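PDB 3CE2: putative peptidase from Chlamydophila abortus, which probably acts as a zinc-dependent oligopeptidase of the M3B family that breaks down small peptides. Local coordinates for residues 293-296 and 297-301; 220-223 and 224-227. All coordinates share one frame; numbering follows the deposited sequence.

Both contacts are local, contact 2 at the capped start of helix 222-237 and contact 1 within helix 292-306, so neither closes a long loop, and they follow each other along the chain without nesting or crossing. Contact 2 comes first and joins its helix start to strand 197-199 and to the zinc-binding segment around Asp-310 and His-312. Contact 1 opens later, near the start of its helix, which packs against helices 451-487, 494-509 and 590-607. Contact 1 and contact 2 have centres about 21 Å apart and nearest atoms about 10 Å apart, without touching. The segment 310-316 reaches both, through Phe-311 and Val-316 to contact 1 and Asp-315 to contact 2.

Contact 1 of 2, residues 293-296 and 297-301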
loop_
_atom_site.group_PDB
_atom_site.type_symbol
_atom_site.label_atom_id
_atom_site.label_comp_id
_atom_site.label_asym_id
_atom_site.label_seq_id
_atom_site.Cartn_x
_atom_site.Cartn_y
_atom_site.Cartn_z
ATOM N N SER A 293 -1.631 0.209 -26.053
ATOM C CA SER A 293 -0.677 -0.383 -26.996
ATOM C C SER A 293 0.548 -0.943 -26.275
ATOM O O SER A 293 1.205 -1.864 -26.759
ATOM C CB SER A 293 -0.264 0.613 -28.083
ATOM O OG SER A 293 0.321 1.784 -27.522
ATOM N N LEU A 294 0.853 -0.401 -25.102
ATOM C CA LEU A 294 2.008 -0.906 -24.389
ATOM C C LEU A 294 1.739 -2.315 -23.892
ATOM O O LEU A 294 2.623 -3.158 -23.906
ATOM C CB LEU A 294 2.427 0.035 -23.261
ATOM C CG LEU A 294 3.431 1.112 -23.685
ATOM C CD1 LEU A 294 4.135 1.663 -22.492
ATOM C CD2 LEU A 294 4.469 0.564 -24.639
ATOM N N ILE A 295 0.503 -2.580 -23.483
ATOM C CA ILE A 295 0.102 -3.934 -23.144
ATOM C C ILE A 295 0.283 -4.786 -24.393
ATOM O O ILE A 295 0.991 -5.797 -24.368
ATOM C CB ILE A 295 -1.375 -3.994 -22.630
ATOM C CG1 ILE A 295 -1.502 -3.342 -21.258
ATOM C CG2 ILE A 295 -1.884 -5.418 -22.514
ATOM C CD1 ILE A 295 -2.930 -3.012 -20.917
ATOM N N THR A 296 -0.324 -4.362 -25.498
ATOM C CA THR A 296 -0.199 -5.114 -26.744
ATOM C C THR A 296 1.257 -5.467 -27.035
ATOM O O THR A 296 1.566 -6.624 -27.279
ATOM C CB THR A 296 -0.744 -4.330 -27.914
ATOM O OG1 THR A 296 -1.984 -3.713 -27.542
ATOM C CG2 THR A 296 -0.967 -5.233 -29.060
ATOM N N LYS A 297 2.161 -4.491 -26.982
ATOM C CA LYS A 297 3.577 -4.780 -27.270
ATOM C C LYS A 297 4.125 -5.884 -26.394
ATOM O O LYS A 297 4.634 -6.881 -26.902
ATOM C CB LYS A 297 4.466 -3.543 -27.098
ATOM C CG LYS A 297 4.812 -2.825 -28.381
ATOM C CD LYS A 297 5.434 -1.454 -28.092
ATOM C CE LYS A 297 5.773 -0.695 -29.387
ATOM N NZ LYS A 297 5.821 0.778 -29.172
ATOM N N TYR A 298 4.014 -5.690 -25.077
ATOM C CA TYR A 298 4.648 -6.576 -24.100
ATOM C C TYR A 298 4.148 -7.988 -24.202
ATOM O O TYR A 298 4.952 -8.910 -24.277
ATOM C CB TYR A 298 4.447 -6.092 -22.655
ATOM C CG TYR A 298 5.017 -7.051 -21.621
ATOM C CD1 TYR A 298 6.322 -7.547 -21.744
ATOM C CD2 TYR A 298 4.256 -7.464 -20.518
ATOM C CE1 TYR A 298 6.857 -8.424 -20.799
ATOM C CE2 TYR A 298 4.781 -8.347 -19.565
ATOM C CZ TYR A 298 6.081 -8.817 -19.715
ATOM O OH TYR A 298 6.603 -9.667 -18.781
ATOM N N PHE A 299 2.825 -8.158 -24.202
ATOM C CA PHE A 299 2.239 -9.489 -24.312
ATOM C C PHE A 299 2.591 -10.258 -25.590
ATOM O O PHE A 299 2.738 -11.473 -25.539
ATOM C CB PHE A 299 0.729 -9.456 -24.091
ATOM C CG PHE A 299 0.328 -9.156 -22.673
ATOM C CD1 PHE A 299 1.276 -9.179 -21.642
ATOM C CD2 PHE A 299 -1.001 -8.889 -22.355
ATOM C CE1 PHE A 299 0.920 -8.907 -20.319
ATOM C CE2 PHE A 299 -1.381 -8.613 -21.029
ATOM C CZ PHE A 299 -0.410 -8.622 -20.008
ATOM N N SER A 300 2.746 -9.588 -26.733
ATOM C CA SER A 300 3.118 -10.333 -27.949
ATOM C C SER A 300 4.524 -10.867 -27.813
ATOM O O SER A 300 4.842 -11.952 -28.310
ATOM C CB SER A 300 3.065 -9.469 -29.197
ATOM O OG SER A 300 2.298 -8.322 -28.956
ATOM N N ILE A 301 5.392 -10.101 -27.172
ATOM C CA ILE A 301 6.712 -10.631 -26.932
ATOM C C ILE A 301 6.551 -11.922 -26.163
ATOM O O ILE A 301 7.132 -12.936 -26.517
ATOM C CB ILE A 301 7.558 -9.678 -26.112
ATOM C CG1 ILE A 301 7.823 -8.408 -26.915
ATOM C CG2 ILE A 301 8.846 -10.358 -25.685
ATOM C CD1 ILE A 301 8.644 -7.405 -26.163
#
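Lys-297 N bonds to Ser-293 O at 2.8 Å, the first of a run of i to i+4 backbone hydrogen bonds that continues through the whole segment. Tyr-298 N reaches Leu-294 O at 3.1 Å, and Phe-299 N lies 3.0 Å from Ile-295 O. Ser-300 N follows, donating to Thr-296 O at 3.2 Å; the hydroxyl OG of Ser-300 also sits by that oxygen, at a distance too short to be taken at face value.

Side chains meet at both i+3 and i+4 spacing. Ile-295 and Phe-299 lie side by side and point the same way, and the methyl CG2 of Ile-295 comes 3.6 Å from Phe-299 CE2, obliquely to the ring. In Ile-295 this branch stands anti to the backbone N, while in Phe-299 CG is anti to the carbonyl carbon (chi1 -70°), which sets CD2 and CE2 of the ring alongside Ile-295 CG2. On a neighbouring face, Leu-294 CD2 touches CD of Lys-297 at 4.1 Å where the two side chains cross at a slant. Lys-297 runs on extended, and its ammonium makes a weak, long ion pair with Glu-600.

Beyond the segments, Ile-295 rests on Phe-466 and Phe-470 of helix 451-487 and on Phe-508 and Tyr-509. The Phe-299 ring meets that of Phe-311. Tyr-298 lays its ring nearly parallel to that of Phe-466 and hydrogen-bonds through its OH to Asp-463, so its polar end is satisfied within this packing. Ile-301 turns to helix 590-607. This is an amphipathic alpha-helix with i+3 and i+4 side-chain contacts, built into the largely helical fold of an M3-family peptidase.

Contact 2 of 2, residues 220-223 and 224-227; sequences TDRE and LRKT
The first turn of helix 222-237 is an N-capped helix start with two arginines crossing one turn apart, set between strand 197-199 and the zinc-binding segment around Asp-310 and His-312. Asp-221 is the N-cap: its OD1 accepts from Glu-223 N at 2.8 Å and, weakly, from Leu-224 N at 3.4 Å. With CG anti to the backbone N (chi1 -179°), the carboxylate folds forward onto these leading amides, while its OD2 is bonded to Ser-201 N.

Helical bonding begins with Arg-225 N to Asp-221 O (3.1 Å) and continues with Lys-226 N to Arg-222 O. Glu-223 O accepts from Thr-227 N at 2.9 Å; the hydroxyl of Thr-227 lies near the same oxygen but also hydrogen-bonds with Thr-199 N, which ties the turn to the strand.

Arg-222 is extended from CG to NE and reaches Asp-315, whereas Arg-225 bends at chi3 (-57°) and brings its guanidinium under Arg-222, whose CA sits 3.7 Å above the plane toward the rim and whose CB lies over the same group, with CG beside NH2. The two guanidinium planes are 30° apart. Asp-315 gathers both charges, its OD1 forming a salt bridge with Arg-225 NH2 and its OD2 one with Arg-222 NH2, and Arg-225 NE bonds to Tyr-314 O. Arg-222 also touches His-312. The side chain of Leu-224 comes within about 4 Å of a bound zinc ion. An Asp N-cap and an arginine pair sharing one aspartate thus mark this helix start beside a peripheral zinc site.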
loop_
_atom_site.group_PDB
_atom_site.type_symbol
_atom_site.label_atom_id
_atom_site.label_comp_id
_atom_site.label_asym_id
_atom_site.label_seq_id
_atom_site.Cartn_x
_atom_site.Cartn_y
_atom_site.Cartn_z
ATOM N N THR A 220 4.298 -23.658 -15.434
ATOM C CA THR A 220 5.052 -23.860 -16.629
ATOM C C THR A 220 4.239 -24.742 -17.572
ATOM O O THR A 220 4.500 -24.813 -18.766
ATOM C CB THR A 220 6.365 -24.509 -16.221
ATOM O OG1 THR A 220 7.440 -23.762 -16.782
ATOM C CG2 THR A 220 6.421 -26.031 -16.552
ATOM N N ASP A 221 3.212 -25.377 -17.017
ATOM C CA ASP A 221 2.340 -26.267 -17.763
ATOM C C ASP A 221 1.089 -25.494 -18.182
ATOM O O ASP A 221 0.225 -25.168 -17.367
ATOM C CB ASP A 221 2.003 -27.467 -16.871
ATOM C CG ASP A 221 1.114 -28.501 -17.552
ATOM O OD1 ASP A 221 0.223 -28.129 -18.355
ATOM O OD2 ASP A 221 1.299 -29.700 -17.245
ATOM N N ARG A 222 0.995 -25.173 -19.459
ATOM C CA ARG A 222 -0.130 -24.378 -19.924
ATOM C C ARG A 222 -1.493 -24.966 -19.562
ATOM O O ARG A 222 -2.456 -24.227 -19.366
ATOM C CB ARG A 222 -0.060 -24.133 -21.425
ATOM C CG ARG A 222 -0.842 -22.898 -21.827
ATOM C CD ARG A 222 -1.003 -22.772 -23.316
ATOM N NE ARG A 222 -1.747 -21.564 -23.656
ATOM C CZ ARG A 222 -2.176 -21.274 -24.877
ATOM N NH1 ARG A 222 -1.932 -22.113 -25.873
ATOM N NH2 ARG A 222 -2.853 -20.160 -25.099
ATOM N N GLU A 223 -1.581 -26.287 -19.475
ATOM C CA GLU A 223 -2.873 -26.943 -19.266
ATOM C C GLU A 223 -3.381 -26.700 -17.841
ATOM O O GLU A 223 -4.593 -26.553 -17.609
ATOM C CB GLU A 223 -2.758 -28.447 -19.533
ATOM C CG GLU A 223 -4.085 -29.201 -19.514
ATOM C CD GLU A 223 -4.979 -28.893 -20.725
ATOM O OE1 GLU A 223 -4.508 -28.273 -21.716
ATOM O OE2 GLU A 223 -6.168 -29.282 -20.681
ATOM N N LEU A 224 -2.434 -26.679 -16.903
ATOM C CA LEU A 224 -2.677 -26.323 -15.529
ATOM C C LEU A 224 -3.133 -24.871 -15.458
ATOM O O LEU A 224 -4.131 -24.570 -14.797
ATOM C CB LEU A 224 -1.397 -26.520 -14.715
ATOM C CG LEU A 224 -1.499 -26.640 -13.190
ATOM C CD1 LEU A 224 -2.461 -27.740 -12.837
ATOM C CD2 LEU A 224 -0.126 -26.896 -12.549
ATOM N N ARG A 225 -2.421 -23.972 -16.147
ATOM C CA ARG A 225 -2.796 -22.561 -16.124
ATOM C C ARG A 225 -4.214 -22.429 -16.643
ATOM O O ARG A 225 -5.044 -21.730 -16.069
ATOM C CB ARG A 225 -1.857 -21.722 -16.983
ATOM C CG ARG A 225 -0.419 -21.686 -16.504
ATOM C CD ARG A 225 0.313 -20.430 -16.983
ATOM N NE ARG A 225 0.293 -20.298 -18.445
ATOM C CZ ARG A 225 1.183 -20.841 -19.275
ATOM N NH1 ARG A 225 2.190 -21.566 -18.794
ATOM N NH2 ARG A 225 1.055 -20.663 -20.592
ATOM N N LYS A 226 -4.503 -23.149 -17.714
ATOM C CA LYS A 226 -5.777 -23.020 -18.392
ATOM C C LYS A 226 -6.935 -23.572 -17.573
ATOM O O LYS A 226 -7.967 -22.879 -17.419
ATOM C CB LYS A 226 -5.718 -23.702 -19.748
ATOM C CG LYS A 226 -6.983 -23.644 -20.537
ATOM C CD LYS A 226 -6.942 -24.652 -21.672
ATOM C CE LYS A 226 -8.379 -25.056 -22.016
ATOM N NZ LYS A 226 -8.598 -25.715 -23.344
ATOM N N THR A 227 -6.799 -24.797 -17.046
ATOM C CA THR A 227 -7.951 -25.416 -16.333
ATOM C C THR A 227 -8.177 -24.783 -14.968
ATOM O O THR A 227 -9.285 -24.792 -14.441
ATOM C CB THR A 227 -7.812 -26.917 -16.149
ATOM O OG1 THR A 227 -6.516 -27.191 -15.603
ATOM C CG2 THR A 227 -7.987 -27.641 -17.478
#